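PDB 7CFB: FI20010p1 from Drosophila melanogaster, which probably supports piRNA amplification and gene silencing, an extended Tudor domain protein of the complex that assembles around the methylated N-terminal region of Aub. Local coordinates for residues I157-N163 / S187-P193; E27-I33 / T113-S117; F172-Y176 / L221-D225. All coordinates share one frame; numbering follows the deposited sequence.

Interaction 1 of 3, residues I157-N163 / S187-P193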
# COMPACT_ATOMS: atom_id res chain seq x y z
N ILE A 157 5.19 -5.98 -0.15
CA ILE A 157 5.90 -7.02 0.64
C ILE A 157 7.09 -6.37 1.37
O ILE A 157 7.90 -5.77 0.73
CB ILE A 157 6.36 -8.20 -0.24
CG1 ILE A 157 5.22 -8.78 -1.07
CG2 ILE A 157 7.01 -9.25 0.62
CD1 ILE A 157 4.09 -9.30 -0.26
N ARG A 158 7.14 -6.55 2.68
CA ARG A 158 8.23 -5.97 3.51
C ARG A 158 9.54 -6.60 3.07
O ARG A 158 9.59 -7.77 2.84
CB ARG A 158 7.92 -6.19 4.98
CG ARG A 158 8.78 -5.39 5.94
CD ARG A 158 8.22 -5.34 7.35
NE ARG A 158 9.31 -4.93 8.21
CZ ARG A 158 9.46 -3.74 8.76
NH1 ARG A 158 10.52 -3.49 9.50
NH2 ARG A 158 8.57 -2.79 8.57
N CYS A 159 10.55 -5.77 2.94
CA CYS A 159 11.85 -6.20 2.42
C CYS A 159 13.01 -5.47 3.10
O CYS A 159 13.03 -4.26 3.07
CB CYS A 159 11.87 -5.86 0.94
SG CYS A 159 13.26 -6.52 0.03
N ASP A 160 13.95 -6.24 3.62
CA ASP A 160 15.19 -5.67 4.18
C ASP A 160 16.16 -5.60 3.01
O ASP A 160 16.55 -6.63 2.52
CB ASP A 160 15.67 -6.52 5.36
CG ASP A 160 17.05 -6.17 5.89
OD1 ASP A 160 17.66 -5.25 5.37
OD2 ASP A 160 17.49 -6.85 6.80
N LEU A 161 16.46 -4.40 2.52
CA LEU A 161 17.38 -4.26 1.38
C LEU A 161 18.80 -4.18 1.94
O LEU A 161 19.01 -3.38 2.81
CB LEU A 161 17.05 -3.01 0.57
CG LEU A 161 15.83 -3.09 -0.34
CD1 LEU A 161 15.50 -1.76 -0.93
CD2 LEU A 161 15.98 -4.12 -1.43
N ILE A 162 19.72 -4.97 1.40
CA ILE A 162 21.11 -5.01 1.92
C ILE A 162 22.08 -4.66 0.80
O ILE A 162 21.69 -4.66 -0.33
CB ILE A 162 21.41 -6.39 2.51
CG1 ILE A 162 21.43 -7.47 1.43
CG2 ILE A 162 20.43 -6.73 3.61
CD1 ILE A 162 21.62 -8.83 1.97
N ASN A 163 23.31 -4.30 1.18
CA ASN A 163 24.40 -3.95 0.25
C ASN A 163 23.96 -2.80 -0.65
O ASN A 163 24.15 -2.90 -1.83
CB ASN A 163 24.90 -5.16 -0.52
CG ASN A 163 25.14 -6.39 0.33
OD1 ASN A 163 24.87 -7.50 -0.10
ND2 ASN A 163 25.67 -6.23 1.53
N SER A 187 7.10 -13.94 5.37
CA SER A 187 6.34 -12.74 5.73
C SER A 187 7.14 -11.56 5.20
O SER A 187 6.56 -10.63 4.72
CB SER A 187 6.10 -12.68 7.19
OG SER A 187 7.32 -12.84 7.89
N THR A 188 8.45 -11.70 5.21
CA THR A 188 9.37 -10.61 4.81
C THR A 188 10.48 -11.15 3.92
O THR A 188 10.68 -12.33 3.86
CB THR A 188 9.99 -9.88 6.00
OG1 THR A 188 11.02 -10.67 6.57
CG2 THR A 188 9.01 -9.50 7.08
N LEU A 189 11.20 -10.24 3.30
CA LEU A 189 12.26 -10.64 2.37
C LEU A 189 13.58 -10.00 2.76
O LEU A 189 13.60 -8.94 3.34
CB LEU A 189 11.93 -10.12 0.97
CG LEU A 189 10.62 -10.52 0.32
CD1 LEU A 189 10.50 -9.86 -1.04
CD2 LEU A 189 10.52 -12.02 0.18
N VAL A 190 14.65 -10.70 2.45
CA VAL A 190 15.99 -10.10 2.51
C VAL A 190 16.43 -10.11 1.06
O VAL A 190 16.56 -11.17 0.51
CB VAL A 190 16.94 -10.88 3.44
CG1 VAL A 190 18.35 -10.38 3.29
CG2 VAL A 190 16.49 -10.81 4.88
N ALA A 191 16.56 -8.94 0.47
CA ALA A 191 16.91 -8.84 -0.95
C ALA A 191 17.96 -7.74 -1.18
O ALA A 191 18.01 -6.81 -0.44
CB ALA A 191 15.68 -8.56 -1.75
N GLU A 192 18.74 -7.91 -2.22
CA GLU A 192 19.79 -6.96 -2.60
C GLU A 192 19.43 -6.41 -3.97
O GLU A 192 19.23 -7.18 -4.85
CB GLU A 192 21.11 -7.72 -2.57
CG GLU A 192 22.18 -7.12 -3.44
CD GLU A 192 23.54 -7.75 -3.23
OE1 GLU A 192 23.61 -8.77 -2.61
OE2 GLU A 192 24.49 -7.20 -3.71
N PRO A 193 19.30 -5.10 -4.19
CA PRO A 193 18.96 -4.62 -5.49
C PRO A 193 20.13 -4.79 -6.46
O PRO A 193 21.23 -4.72 -6.04
CB PRO A 193 18.66 -3.15 -5.28
CG PRO A 193 19.41 -2.80 -4.05
CD PRO A 193 19.41 -4.05 -3.21

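Interaction 2 of 3, residues E27-I33 / T113-S117. With SO4 (sulfate ion), chain C.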
# COMPACT_ATOMS: atom_id res chain seq x y z
N GLU A 27 -8.25 -4.24 17.13
CA GLU A 27 -7.21 -3.24 16.82
C GLU A 27 -5.85 -3.91 16.90
O GLU A 27 -5.67 -4.74 17.75
CB GLU A 27 -7.29 -2.09 17.81
CG GLU A 27 -8.55 -1.29 17.69
CD GLU A 27 -8.55 -0.11 18.64
OE1 GLU A 27 -7.72 0.77 18.48
OE2 GLU A 27 -9.36 -0.13 19.53
N THR A 28 -4.92 -3.52 16.04
CA THR A 28 -3.58 -4.13 16.00
C THR A 28 -2.50 -3.07 15.82
O THR A 28 -2.84 -1.98 15.54
CB THR A 28 -3.46 -5.15 14.86
OG1 THR A 28 -3.74 -4.48 13.65
CG2 THR A 28 -4.41 -6.32 14.98
N THR A 29 -1.25 -3.45 16.01
CA THR A 29 -0.07 -2.60 15.76
C THR A 29 0.30 -2.63 14.27
O THR A 29 -0.26 -3.42 13.56
CB THR A 29 1.15 -3.09 16.55
OG1 THR A 29 1.50 -4.40 16.13
CG2 THR A 29 0.95 -3.07 18.05
N ARG A 30 1.22 -1.78 13.88
CA ARG A 30 1.66 -1.70 12.48
C ARG A 30 2.28 -3.04 12.06
O ARG A 30 1.98 -3.48 10.99
CB ARG A 30 2.55 -0.47 12.32
CG ARG A 30 1.79 0.82 12.59
CD ARG A 30 2.60 2.02 12.26
NE ARG A 30 1.81 3.23 12.25
CZ ARG A 30 2.30 4.41 11.99
NH1 ARG A 30 3.59 4.55 11.76
NH2 ARG A 30 1.53 5.46 11.99
N ARG A 31 3.08 -3.66 12.92
CA ARG A 31 3.67 -4.97 12.59
C ARG A 31 2.58 -6.03 12.48
O ARG A 31 2.61 -6.77 11.54
CB ARG A 31 4.73 -5.38 13.62
CG ARG A 31 6.03 -4.58 13.56
CD ARG A 31 6.64 -4.30 12.19
NE ARG A 31 6.83 -5.48 11.36
CZ ARG A 31 6.39 -5.64 10.11
NH1 ARG A 31 6.62 -6.78 9.50
NH2 ARG A 31 5.73 -4.68 9.48
N ASP A 32 1.62 -6.03 13.40
CA ASP A 32 0.56 -7.05 13.40
C ASP A 32 -0.33 -6.93 12.16
O ASP A 32 -0.52 -7.93 11.56
CB ASP A 32 -0.28 -7.01 14.67
CG ASP A 32 0.43 -7.51 15.91
OD1 ASP A 32 1.48 -8.10 15.77
OD2 ASP A 32 -0.06 -7.25 17.00
N ILE A 33 -0.74 -5.73 11.76
CA ILE A 33 -1.67 -5.56 10.60
C ILE A 33 -1.01 -6.10 9.34
O ILE A 33 -1.67 -6.78 8.61
CB ILE A 33 -2.22 -4.13 10.46
CG1 ILE A 33 -3.30 -4.02 9.39
CG2 ILE A 33 -1.12 -3.13 10.20
CD1 ILE A 33 -4.45 -4.92 9.59
N THR A 113 -6.69 -0.35 5.13
CA THR A 113 -7.30 -1.02 6.29
C THR A 113 -7.06 -0.14 7.52
O THR A 113 -6.03 0.47 7.59
CB THR A 113 -6.78 -2.44 6.44
OG1 THR A 113 -7.57 -2.95 7.50
CG2 THR A 113 -5.31 -2.51 6.77
N ILE A 114 -8.02 -0.07 8.42
CA ILE A 114 -7.85 0.66 9.69
C ILE A 114 -7.31 -0.34 10.71
O ILE A 114 -7.92 -1.33 10.93
CB ILE A 114 -9.15 1.31 10.18
CG1 ILE A 114 -9.76 2.22 9.13
CG2 ILE A 114 -8.90 2.05 11.46
CD1 ILE A 114 -9.05 3.51 9.01
N ASN A 115 -6.15 -0.06 11.28
CA ASN A 115 -5.56 -1.00 12.25
C ASN A 115 -5.87 -0.61 13.70
O ASN A 115 -5.96 -1.48 14.49
CB ASN A 115 -4.10 -1.31 11.92
CG ASN A 115 -3.20 -0.11 11.91
OD1 ASN A 115 -3.01 0.53 10.90
ND2 ASN A 115 -2.61 0.19 13.04
N SER A 116 -6.05 0.67 13.99
CA SER A 116 -6.31 1.08 15.39
C SER A 116 -6.94 2.46 15.46
O SER A 116 -6.85 3.20 14.52
CB SER A 116 -5.06 1.04 16.23
OG SER A 116 -4.19 2.10 15.92
N SER A 117 -7.53 2.75 16.62
CA SER A 117 -8.11 4.05 16.98
C SER A 117 -7.00 4.94 17.54
O SER A 117 -6.17 4.45 18.27
CB SER A 117 -9.18 3.86 18.00
OG SER A 117 -9.89 5.05 18.21
S SO4 C . 4.90 -3.04 16.80
O1 SO4 C . 6.28 -3.50 16.61
O2 SO4 C . 4.41 -2.43 15.57
O3 SO4 C . 4.87 -2.06 17.88
O4 SO4 C . 4.06 -4.18 17.16

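Interaction 3 of 3, residues F172-Y176 / L221-D225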
# COMPACT_ATOMS: atom_id res chain seq x y z
N PHE A 172 14.27 6.03 -6.16
CA PHE A 172 13.79 5.00 -7.11
C PHE A 172 12.42 4.43 -6.72
O PHE A 172 12.01 3.44 -7.30
CB PHE A 172 14.85 3.92 -7.32
CG PHE A 172 15.97 4.44 -8.15
CD1 PHE A 172 15.73 4.95 -9.41
CD2 PHE A 172 17.25 4.54 -7.64
CE1 PHE A 172 16.75 5.47 -10.18
CE2 PHE A 172 18.26 5.07 -8.41
CZ PHE A 172 18.01 5.53 -9.67
N VAL A 173 11.72 5.05 -5.77
CA VAL A 173 10.35 4.60 -5.40
C VAL A 173 9.43 4.81 -6.61
O VAL A 173 9.60 5.78 -7.32
CB VAL A 173 9.85 5.30 -4.12
CG1 VAL A 173 8.38 5.11 -3.85
CG2 VAL A 173 10.62 4.86 -2.90
N ASN A 174 8.50 3.88 -6.82
CA ASN A 174 7.54 3.87 -7.94
C ASN A 174 8.27 3.63 -9.26
O ASN A 174 7.82 4.12 -10.23
CB ASN A 174 6.56 5.04 -7.95
CG ASN A 174 5.60 5.02 -6.79
OD1 ASN A 174 4.94 4.03 -6.56
ND2 ASN A 174 5.51 6.12 -6.07
N THR A 175 9.38 2.91 -9.23
CA THR A 175 10.07 2.47 -10.45
C THR A 175 10.30 0.96 -10.36
O THR A 175 10.27 0.43 -9.26
CB THR A 175 11.39 3.20 -10.70
OG1 THR A 175 12.33 2.79 -9.72
CG2 THR A 175 11.26 4.70 -10.69
N TYR A 176 10.46 0.30 -11.50
CA TYR A 176 10.77 -1.14 -11.51
C TYR A 176 12.25 -1.34 -11.23
O TYR A 176 13.06 -0.66 -11.79
CB TYR A 176 10.37 -1.80 -12.83
CG TYR A 176 8.89 -2.00 -13.01
CD1 TYR A 176 8.28 -3.15 -12.58
CD2 TYR A 176 8.12 -1.05 -13.63
CE1 TYR A 176 6.93 -3.34 -12.73
CE2 TYR A 176 6.77 -1.22 -13.80
CZ TYR A 176 6.17 -2.37 -13.36
OH TYR A 176 4.84 -2.54 -13.52
N LEU A 221 2.16 3.84 -12.65
CA LEU A 221 3.20 4.23 -11.68
C LEU A 221 3.35 5.76 -11.64
O LEU A 221 3.60 6.27 -10.57
CB LEU A 221 4.49 3.48 -11.97
CG LEU A 221 4.50 2.02 -11.53
CD1 LEU A 221 5.92 1.54 -11.42
CD2 LEU A 221 3.78 1.86 -10.21
N ASN A 222 3.24 6.43 -12.77
CA ASN A 222 3.27 7.91 -12.78
C ASN A 222 2.10 8.45 -11.97
O ASN A 222 2.30 9.36 -11.22
CB ASN A 222 3.25 8.46 -14.21
CG ASN A 222 4.54 8.19 -14.95
OD1 ASN A 222 5.58 8.01 -14.34
ND2 ASN A 222 4.48 8.16 -16.27
N GLU A 223 0.92 7.87 -12.11
CA GLU A 223 -0.27 8.32 -11.35
C GLU A 223 -0.04 8.08 -9.85
O GLU A 223 -0.46 8.89 -9.04
CB GLU A 223 -1.53 7.63 -11.88
CG GLU A 223 -2.48 8.55 -12.63
CD GLU A 223 -3.91 8.06 -12.76
OE1 GLU A 223 -4.80 8.59 -12.07
OE2 GLU A 223 -4.14 7.16 -13.54
N ILE A 224 0.58 6.95 -9.50
CA ILE A 224 0.86 6.66 -8.07
C ILE A 224 1.87 7.66 -7.53
O ILE A 224 1.66 8.19 -6.47
CB ILE A 224 1.31 5.20 -7.85
CG1 ILE A 224 0.21 4.21 -8.26
CG2 ILE A 224 1.72 5.00 -6.41
CD1 ILE A 224 0.56 2.78 -8.05
N ASP A 225 2.90 7.94 -8.32
CA ASP A 225 4.00 8.81 -7.87
C ASP A 225 3.49 10.22 -7.54
O ASP A 225 4.00 10.79 -6.61
CB ASP A 225 5.22 8.71 -8.77
CG ASP A 225 6.48 9.24 -8.13
OD1 ASP A 225 6.87 8.73 -7.10
OD2 ASP A 225 7.04 10.17 -8.66

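Interaction 1 of 3, residues I157-N163 / S187-P193
A parallel strand pair sets Cys159 opposite Leu189, Asp160 opposite Val190 and Leu161 opposite Ala191. The backbone bonds alternate: Leu189 and Ala191 each give N and accept on O, while Asp160 does both on the other strand. Leu189 gives its N to Arg158 O (3.0 Å) and takes Asp160 N on its O (2.7 Å), the latter bond nearly straight at 170°. Asp160 in turn accepts Ala191 N on its O (3.1 Å), and Ile162 N closes the series on Ala191 O (3.1 Å). The strand axes diverge by 51°, evidence of strong twist and coiling. Strand 64-67 flanks one strand and strand 176-184 the other, giving a five-stranded sheet in order 1-2-3-5-4 whose end strands also pair. With strands three and five parallel, this is the topology of the OB fold, consistent with the staphylococcal-nuclease-like part of an extended Tudor domain.

Cys159, Leu161, Leu189 and Ala191 share the buried face. Cys159 SG, held opposite its own backbone N (chi1 -171°), lies against Ala191 CB at 3.6 Å and also reaches Leu189 CB. Farther along, Leu161 CD2 passes obliquely over Pro193 CD at 3.9 Å. Beyond the paired residues, Ile162 extends CD1 to Val190 CG1 (3.9 Å), while its CG1 meets Glu192 CB at 4.0 Å, the two side chains running at about a right angle. The extended Glu192 chain carries its carboxylate past Asn163 CB. A glycine here removes the methylene that Ile162 CG1 crosses, which would probably open a gap beside Ile162 and leave the Asn163 side chain less confined. At the other end, Arg158 packs CB on Thr188 CG2 and sends its guanidinium group to a salt bridge with Asp61.

Interaction 2 of 3, residues E27-I33 / T113-S117
A capped helix start meets a bulged strand end where Thr28 N bonds Asn115 O at 2.8 Å. Asn115 and Ser116 both face Asp124, which defines a classic beta bulge. One residue before Thr28, the extended Glu27 side chain runs along the strand end, past Ser116 CA, to Ser117: Ser117 N reaches Glu27 OE1 at 2.7 Å in a practically straight bond (178°), coming from above the carboxylate plane, 46° out of it. Asn115 returns a weak bond from ND2 to Thr28 O (3.3 Å); its stronger partner is Asp124 OD2, which also takes Arg30 NE in a salt bridge, so one carboxylate links strand and helix.

Farther along the helix, at Ile33, the contact turns apolar. Ile33 CB points toward the strand and its CG1, anti to the backbone N (chi1 -173°), meets Thr113 CG2 tip to tip at 3.6 Å, while its CB lies 3.7 Å from Asn115 CB, the two side chains crossing at about a right angle.

Thr29 OG1 accepts Asp32 N (3.2 Å), the N-cap bond, and donates to sulfate O4 at 2.8 Å. Arg31 N holds sulfate O2, so the ion, probably from the crystallisation liquor, sits where the helix end would be expected to attract negative charge. The whole is an N-capped helix start with a bound anion, docked on the bulged strand of the Tudor domain.

Interaction 3 of 3, residues F172-Y176 / L221-D225
Leu221 lays its CD1 methyl between Tyr176 CE2, 3.7 Å away, and Asn174 O, 3.4 Å away. It approaches the tyrosine ring obliquely, the two side chains running at about a right angle, and the helix thereby covers the point where the loop passes into strand 176-184. Val53 of strand 49-57 also packs on both Leu221 and Tyr176.

Asn174 carries the polar half of the contact. It is the third residue of a type II beta turn from Phe172 to Thr175, and its positive phi (68°) belongs to that turn. Its CB points to the helix, where the amide is divided between two residues. ND2 donates to Asp225 OD1 at 3.1 Å; the bond is nearly straight (166°), uses the anti lone pair of OD1, and leaves the acceptor close to the amide plane, although amide and carboxylate planes are 73° apart. OD1 of Asn174 rests instead on Ile224 CG2 at 3.4 Å. The bond, with the methyl contact, would probably restrain rotation of the amide. Leu221 and Asp225, joined by the helical bond from Asp225 N to Leu221 O, lie one turn apart and so bracket Asn174.

Since the backbones of Asn174 and Thr175 also bond to Leu54, the turn is held from strand and helix together: a type II turn packed against helix 215-228 and entering a sheet whose topology is consistent with an OB fold.

Interactions 1 and 2 lie about 22 Å apart between centres yet touch, Arg158 CD standing 3.0 Å from Arg31 NH1. Helix 30-36 makes the bridge: its first turn belongs to interaction 2, while Tyr34 OH bonds Arg158 N and Ser187 O in interaction 1. The arginine ends are like charges brought close, and Asp61 probably offsets part of this. Interaction 3 is about 18 Å from interaction 1 between centres, with nearest atoms about 8 Å apart, but strand 189-194 precedes helix 215-228 and the segments of interactions 1 and 3 alternate along the chain. Interactions 2 and 3, about 26 Å apart between centres, occupy opposite sides of the chain's centre; the sulfate belongs to interaction 2.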